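Long-range contacts in peptide synthase (Silicibacter pomeroyi DSS-3, PDB 2QTP), which is of unknown function but, as a DUF1185 family protein with a variant of the Bacillus chorismate mutase fold, may take part in amino-acid metabolism: residues A30-V35 / E64-A69; L131-G136 / I150-N155. One frame throughout, in Å; residues are numbered along the deposited sequence.

Contact 1. Residues A30-V35 / E64-A69; sequences AVAVAV and ERCVQA
C66 makes most of the contact from the helix side, its side chain lying on strand 21-37. Its SG stands beside the backbone N and anti to its own carbonyl carbon (chi1 -81°), and from there it lies over the strand backbone at the step from A30 to A32. The sulfur is 3.6 Å from A32 N and 3.8 Å from A30 O, with V31 CA almost as near, so it rests on peptide as much as on side chains. A30 and A32 both point their methyls at the helix: A32 CB comes to 4.0 Å from C66 SG, while A30 CB approaches the carbonyl end of the same residue, 4.0 Å from C66 O. This is helix-on-sheet packing in the alpha/beta fold of the family, a variant of the Bacillus chorismate mutase fold; the axes of segments 30-35 and 64-69 come within 7.2 Å, with 141° between their N-to-C directions. Such closeness fits the small side chains on the strand. A32 CB also meets R65 CB at 3.8 Å; beyond CB the arginine chain, bent at chi2 and chi3, carries its guanidinium away from segment 30-35. V31 turns its side chain off the opposite face of the sheet. No hydrogen bond joins the two segments; the strand's backbone bonds instead to strands 5-15 and 162-171, and farther along it A34 packs on L58 and L62 of the same helix.

Contact 2. Residues L131-G136 / I150-N155; sequences LDVPLG and IEVRLN
A two-stranded antiparallel ribbon, strand 131-135 paired with strand 148-152, lies against the main sheet of the fold, and this contact holds three of its successive residue pairs. L131 with V152 and V133 with I150 form the hydrogen-bonded pairs. At the first, L131 N gives a nearly straight bond of 2.8 Å to V152 O, arriving almost along the C=O axis, and V152 N returns one to L131 O. At the second, V133 N reaches I150 O at 2.8 Å and I150 N answers to V133 O at 3.0 Å, the least straight of the four (156°).

Between them sits the non-hydrogen-bonded pair D132 and E151, where E151 CA makes a CH...O contact with L131 O. L131, V133, I150 and V152 share the buried face. V152 CG2, in the crowded position between backbone N and carbonyl carbon, lies 4.0 Å from L131 CB and meets V133 CG2 diagonally at 4.2 Å. I150 CG2 holds the corresponding crowded position against V133 CB, while its CG1 branch, anti to the backbone N, runs on away from strand 131-135 toward K29 and V31.

On the exposed face D132 and E151 cross obliquely with their carboxylate planes about perpendicular, and D132 OD2 is 3.7 Å from E151 OE2. Two acidic groups this close probably repel each other and could raise the pKa of one of them, so the pairing here is carried by the backbone bonds and the apolar face rather than by this pair of acids.

Contacts 1 and 2 lie in series along the chain, their centres about 12 Å apart, and strand 21-37 joins them by using both its faces. A30 and A32 face helix 49-70 in contact 1, while V31 and V33 turn the other way onto strand 148-152 of contact 2. The tightest meeting is V31 CG1 with V152 CG1 at 3.3 Å; V33 CG2 reaches V152 CG2 at 4.0 Å, and V35 CG2 touches L154 CD1 at 3.4 Å just beyond the ribbon. Here strand 21-37 lies between helix 49-70 on one face and the two-stranded ribbon on the other, with apolar packing on both.

Contact 1. Residues A30-V35 / E64-A69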
ATOM      1  N   ALA A  30       6.998   5.765   5.673  1.00 60.47           N
ATOM      2  CA  ALA A  30       5.815   5.200   6.312  1.00 59.73           C
ATOM      3  C   ALA A  30       5.016   4.500   5.249  1.00 60.81           C
ATOM      4  O   ALA A  30       5.032   4.913   4.079  1.00 59.84           O
ATOM      5  CB  ALA A  30       4.982   6.283   7.000  1.00 57.70           C
ATOM      6  N   VAL A  31       4.321   3.440   5.645  1.00 61.44           N
ATOM      7  CA  VAL A  31       3.413   2.730   4.753  1.00 63.34           C
ATOM      8  C   VAL A  31       2.180   2.302   5.569  1.00 64.21           C
ATOM      9  O   VAL A  31       2.314   1.860   6.699  1.00 64.44           O
ATOM     10  CB  VAL A  31       4.096   1.515   4.007  1.00 63.75           C
ATOM     11  CG1 VAL A  31       4.853   0.638   4.911  1.00 65.76           C
ATOM     12  CG2 VAL A  31       3.052   0.686   3.215  1.00 62.36           C
ATOM     13  N   ALA A  32       0.995   2.539   5.022  1.00 63.43           N
ATOM     14  CA  ALA A  32      -0.276   2.147   5.639  1.00 63.87           C
ATOM     15  C   ALA A  32      -0.896   1.073   4.723  1.00 63.88           C
ATOM     16  O   ALA A  32      -0.904   1.224   3.495  1.00 62.71           O
ATOM     17  CB  ALA A  32      -1.220   3.375   5.818  1.00 60.38           C
ATOM     18  N   VAL A  33      -1.385  -0.002   5.339  1.00 62.54           N
ATOM     19  CA  VAL A  33      -1.910  -1.177   4.652  1.00 63.35           C
ATOM     20  C   VAL A  33      -3.319  -1.514   5.172  1.00 65.21           C
ATOM     21  O   VAL A  33      -3.579  -1.427   6.391  1.00 63.67           O
ATOM     22  CB  VAL A  33      -0.985  -2.409   4.900  1.00 65.91           C
ATOM     23  CG1 VAL A  33      -1.515  -3.608   4.210  1.00 71.79           C
ATOM     24  CG2 VAL A  33       0.406  -2.096   4.427  1.00 66.31           C
ATOM     25  N   ALA A  34      -4.220  -1.859   4.247  1.00 63.48           N
ATOM     26  CA  ALA A  34      -5.593  -2.319   4.583  1.00 65.93           C
ATOM     27  C   ALA A  34      -5.808  -3.675   3.968  1.00 66.24           C
ATOM     28  O   ALA A  34      -5.356  -3.942   2.852  1.00 65.55           O
ATOM     29  CB  ALA A  34      -6.670  -1.351   4.103  1.00 64.73           C
ATOM     30  N   VAL A  35      -6.442  -4.548   4.740  1.00 65.08           N
ATOM     31  CA  VAL A  35      -6.844  -5.868   4.277  1.00 66.54           C
ATOM     32  C   VAL A  35      -8.356  -5.840   4.125  1.00 65.18           C
ATOM     33  O   VAL A  35      -9.085  -5.628   5.091  1.00 64.71           O
ATOM     34  CB  VAL A  35      -6.391  -6.992   5.230  1.00 67.25           C
ATOM     35  CG1 VAL A  35      -6.812  -8.382   4.696  1.00 63.97           C
ATOM     36  CG2 VAL A  35      -4.859  -6.897   5.476  1.00 63.42           C
ATOM     37  N   GLU A  64      -3.701   9.347   4.358  1.00 67.38           N
ATOM     38  CA  GLU A  64      -3.886  10.129   5.572  1.00 68.07           C
ATOM     39  C   GLU A  64      -3.226   9.437   6.767  1.00 67.80           C
ATOM     40  O   GLU A  64      -2.625  10.115   7.600  1.00 66.31           O
ATOM     41  CB  GLU A  64      -5.382  10.350   5.848  1.00 69.12           C
ATOM     42  CG  GLU A  64      -5.722  10.932   7.254  1.00 75.96           C
ATOM     43  CD  GLU A  64      -5.270  12.390   7.451  1.00 92.94           C
ATOM     44  OE1 GLU A  64      -5.209  13.142   6.450  1.00100.70           O
ATOM     45  OE2 GLU A  64      -4.994  12.798   8.612  1.00 97.55           O
ATOM     46  N   ARG A  65      -3.341   8.113   6.867  1.00 65.06           N
ATOM     47  CA  ARG A  65      -2.675   7.386   7.957  1.00 66.14           C
ATOM     48  C   ARG A  65      -1.166   7.559   7.876  1.00 67.02           C
ATOM     49  O   ARG A  65      -0.502   7.742   8.902  1.00 65.89           O
ATOM     50  CB  ARG A  65      -3.034   5.890   7.978  1.00 66.68           C
ATOM     51  CG  ARG A  65      -4.514   5.591   8.237  1.00 74.33           C
ATOM     52  CD  ARG A  65      -5.043   6.119   9.588  1.00 83.53           C
ATOM     53  NE  ARG A  65      -4.330   5.486  10.693  1.00 89.00           N
ATOM     54  CZ  ARG A  65      -4.720   4.387  11.348  1.00 91.51           C
ATOM     55  NH1 ARG A  65      -5.875   3.772  11.069  1.00 84.90           N
ATOM     56  NH2 ARG A  65      -3.935   3.914  12.320  1.00 88.98           N
ATOM     57  N   CYS A  66      -0.626   7.544   6.659  1.00 66.27           N
ATOM     58  CA  CYS A  66       0.815   7.772   6.451  1.00 66.89           C
ATOM     59  C   CYS A  66       1.292   9.107   6.992  1.00 67.03           C
ATOM     60  O   CYS A  66       2.266   9.161   7.739  1.00 69.27           O
ATOM     61  CB  CYS A  66       1.179   7.676   4.968  1.00 67.58           C
ATOM     62  SG  CYS A  66       1.389   6.022   4.376  1.00 70.26           S
ATOM     63  N   VAL A  67       0.619  10.190   6.603  1.00 68.65           N
ATOM     64  CA  VAL A  67       0.996  11.536   7.051  1.00 67.90           C
ATOM     65  C   VAL A  67       0.759  11.720   8.557  1.00 68.27           C
ATOM     66  O   VAL A  67       1.560  12.346   9.222  1.00 68.65           O
ATOM     67  CB  VAL A  67       0.331  12.672   6.186  1.00 68.30           C
ATOM     68  CG1 VAL A  67       0.720  12.499   4.719  1.00 60.10           C
ATOM     69  CG2 VAL A  67      -1.193  12.698   6.337  1.00 69.21           C
ATOM     70  N   GLN A  68      -0.322  11.172   9.094  1.00 69.59           N
ATOM     71  CA  GLN A  68      -0.521  11.183  10.534  1.00 71.58           C
ATOM     72  C   GLN A  68       0.589  10.437  11.262  1.00 70.71           C
ATOM     73  O   GLN A  68       1.040  10.893  12.289  1.00 70.54           O
ATOM     74  CB  GLN A  68      -1.859  10.577  10.930  1.00 73.66           C
ATOM     75  CG  GLN A  68      -3.036  11.490  10.674  1.00 85.22           C
ATOM     76  CD  GLN A  68      -4.379  10.805  10.929  1.00 97.24           C
ATOM     77  OE1 GLN A  68      -4.537   9.592  10.725  1.00101.65           O
ATOM     78  NE2 GLN A  68      -5.358  11.589  11.362  1.00103.54           N
ATOM     79  N   ALA A  69       1.037   9.302  10.733  1.00 68.24           N
ATOM     80  CA  ALA A  69       2.117   8.538  11.353  1.00 66.55           C
ATOM     81  C   ALA A  69       3.440   9.303  11.383  1.00 65.58           C
ATOM     82  O   ALA A  69       4.213   9.174  12.315  1.00 66.58           O
ATOM     83  CB  ALA A  69       2.309   7.202  10.621  1.00 64.41           C
TER

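Contact 2. Residues L131-G136 / I150-N155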
ATOM      1  N   LEU A 131       5.130  -7.709   0.133  1.00 65.04           N
ATOM      2  CA  LEU A 131       4.723  -6.846  -0.984  1.00 64.56           C
ATOM      3  C   LEU A 131       5.699  -5.681  -0.976  1.00 66.19           C
ATOM      4  O   LEU A 131       5.884  -5.025   0.051  1.00 66.50           O
ATOM      5  CB  LEU A 131       3.275  -6.321  -0.782  1.00 63.52           C
ATOM      6  CG  LEU A 131       2.637  -5.320  -1.740  1.00 64.98           C
ATOM      7  CD1 LEU A 131       2.457  -5.889  -3.166  1.00 66.49           C
ATOM      8  CD2 LEU A 131       1.270  -4.855  -1.127  1.00 60.15           C
ATOM      9  N   ASP A 132       6.311  -5.430  -2.121  1.00 66.49           N
ATOM     10  CA  ASP A 132       7.223  -4.329  -2.258  1.00 71.04           C
ATOM     11  C   ASP A 132       6.446  -3.110  -2.743  1.00 73.50           C
ATOM     12  O   ASP A 132       5.819  -3.158  -3.796  1.00 78.28           O
ATOM     13  CB  ASP A 132       8.303  -4.704  -3.253  1.00 75.84           C
ATOM     14  CG  ASP A 132       9.693  -4.224  -2.831  1.00 87.90           C
ATOM     15  OD1 ASP A 132       9.883  -3.032  -2.410  1.00 84.58           O
ATOM     16  OD2 ASP A 132      10.607  -5.080  -2.957  1.00105.61           O
ATOM     17  N   VAL A 133       6.427  -2.043  -1.949  1.00 70.32           N
ATOM     18  CA  VAL A 133       5.731  -0.816  -2.334  1.00 66.94           C
ATOM     19  C   VAL A 133       6.751   0.164  -2.950  1.00 65.74           C
ATOM     20  O   VAL A 133       7.670   0.594  -2.296  1.00 62.32           O
ATOM     21  CB  VAL A 133       5.019  -0.165  -1.153  1.00 63.26           C
ATOM     22  CG1 VAL A 133       4.080   0.963  -1.666  1.00 62.11           C
ATOM     23  CG2 VAL A 133       4.271  -1.221  -0.344  1.00 59.10           C
ATOM     24  N   PRO A 134       6.594   0.495  -4.228  1.00 65.95           N
ATOM     25  CA  PRO A 134       7.521   1.413  -4.871  1.00 66.90           C
ATOM     26  C   PRO A 134       7.406   2.855  -4.334  1.00 68.52           C
ATOM     27  O   PRO A 134       6.372   3.239  -3.795  1.00 70.45           O
ATOM     28  CB  PRO A 134       7.116   1.328  -6.341  1.00 65.81           C
ATOM     29  CG  PRO A 134       5.757   0.845  -6.340  1.00 68.26           C
ATOM     30  CD  PRO A 134       5.532   0.044  -5.130  1.00 66.55           C
ATOM     31  N   LEU A 135       8.477   3.621  -4.430  1.00 71.63           N
ATOM     32  CA  LEU A 135       8.479   5.011  -3.959  1.00 73.83           C
ATOM     33  C   LEU A 135       9.092   5.877  -5.055  1.00 77.87           C
ATOM     34  O   LEU A 135      10.287   5.790  -5.326  1.00 78.09           O
ATOM     35  CB  LEU A 135       9.277   5.168  -2.660  1.00 70.68           C
ATOM     36  CG  LEU A 135       8.622   4.728  -1.352  1.00 70.93           C
ATOM     37  CD1 LEU A 135       9.663   4.685  -0.215  1.00 62.92           C
ATOM     38  CD2 LEU A 135       7.473   5.647  -0.994  1.00 68.77           C
ATOM     39  N   GLY A 136       8.269   6.691  -5.692  1.00 81.27           N
ATOM     40  CA  GLY A 136       8.749   7.547  -6.751  1.00 85.52           C
ATOM     41  C   GLY A 136       8.869   8.955  -6.213  1.00 88.64           C
ATOM     42  O   GLY A 136       7.933   9.454  -5.575  1.00 89.75           O
ATOM     43  N   ILE A 150       9.591   0.165  -0.035  1.00 71.96           N
ATOM     44  CA  ILE A 150       9.476  -0.331   1.317  1.00 69.57           C
ATOM     45  C   ILE A 150       8.690  -1.640   1.267  1.00 67.81           C
ATOM     46  O   ILE A 150       7.713  -1.760   0.528  1.00 66.11           O
ATOM     47  CB  ILE A 150       8.867   0.745   2.287  1.00 71.37           C
ATOM     48  CG1 ILE A 150       8.711   0.171   3.723  1.00 72.93           C
ATOM     49  CG2 ILE A 150       7.540   1.316   1.722  1.00 65.24           C
ATOM     50  CD1 ILE A 150       8.670   1.258   4.884  1.00 70.23           C
ATOM     51  N   GLU A 151       9.138  -2.626   2.024  1.00 65.74           N
ATOM     52  CA  GLU A 151       8.492  -3.922   2.079  1.00 65.05           C
ATOM     53  C   GLU A 151       7.486  -3.955   3.180  1.00 65.61           C
ATOM     54  O   GLU A 151       7.725  -3.443   4.281  1.00 70.35           O
ATOM     55  CB  GLU A 151       9.534  -5.008   2.268  1.00 63.91           C
ATOM     56  CG  GLU A 151      10.444  -5.085   1.069  1.00 68.63           C
ATOM     57  CD  GLU A 151      11.480  -6.174   1.129  1.00 71.54           C
ATOM     58  OE1 GLU A 151      11.592  -6.836   2.140  1.00 70.64           O
ATOM     59  OE2 GLU A 151      12.198  -6.384   0.144  1.00 82.15           O
ATOM     60  N   VAL A 152       6.344  -4.563   2.905  1.00 66.86           N
ATOM     61  CA  VAL A 152       5.334  -4.775   3.921  1.00 67.37           C
ATOM     62  C   VAL A 152       4.855  -6.208   3.860  1.00 68.01           C
ATOM     63  O   VAL A 152       4.888  -6.850   2.808  1.00 66.43           O
ATOM     64  CB  VAL A 152       4.089  -3.830   3.763  1.00 73.69           C
ATOM     65  CG1 VAL A 152       4.503  -2.399   3.723  1.00 78.68           C
ATOM     66  CG2 VAL A 152       3.297  -4.130   2.516  1.00 71.62           C
ATOM     67  N   ARG A 153       4.454  -6.727   5.016  1.00 68.16           N
ATOM     68  CA  ARG A 153       3.761  -8.006   5.066  1.00 65.70           C
ATOM     69  C   ARG A 153       2.886  -8.081   6.265  1.00 66.32           C
ATOM     70  O   ARG A 153       3.063  -7.326   7.184  1.00 70.24           O
ATOM     71  CB  ARG A 153       4.693  -9.195   5.008  1.00 64.64           C
ATOM     72  CG  ARG A 153       5.569  -9.398   6.162  1.00 69.00           C
ATOM     73  CD  ARG A 153       5.969 -10.899   6.225  1.00 72.85           C
ATOM     74  NE  ARG A 153       5.933 -11.206   7.616  1.00 77.33           N
ATOM     75  CZ  ARG A 153       5.449 -12.293   8.167  1.00 75.74           C
ATOM     76  NH1 ARG A 153       4.981 -13.320   7.482  1.00 76.41           N
ATOM     77  NH2 ARG A 153       5.490 -12.345   9.471  1.00 81.39           N
ATOM     78  N   LEU A 154       1.896  -8.951   6.225  1.00 68.33           N
ATOM     79  CA  LEU A 154       1.092  -9.255   7.401  1.00 68.80           C
ATOM     80  C   LEU A 154       1.022 -10.786   7.434  1.00 68.96           C
ATOM     81  O   LEU A 154       0.734 -11.414   6.393  1.00 67.81           O
ATOM     82  CB  LEU A 154      -0.295  -8.638   7.273  1.00 68.09           C
ATOM     83  CG  LEU A 154      -0.395  -7.122   7.389  1.00 69.69           C
ATOM     84  CD1 LEU A 154      -1.813  -6.647   6.976  1.00 65.93           C
ATOM     85  CD2 LEU A 154      -0.022  -6.659   8.793  1.00 73.99           C
ATOM     86  N   ASN A 155       1.256 -11.366   8.616  1.00 65.93           N
ATOM     87  CA  ASN A 155       1.329 -12.804   8.780  1.00 67.61           C
ATOM     88  C   ASN A 155       0.093 -13.527   8.263  1.00 67.32           C
ATOM     89  O   ASN A 155       0.199 -14.631   7.751  1.00 65.09           O
ATOM     90  CB  ASN A 155       1.624 -13.206  10.256  1.00 69.31           C
ATOM     91  CG  ASN A 155       0.403 -13.049  11.168  1.00 77.60           C
ATOM     92  OD1 ASN A 155      -0.186 -11.962  11.256  1.00 81.44           O
ATOM     93  ND2 ASN A 155      -0.009 -14.151  11.820  1.00 72.08           N
TER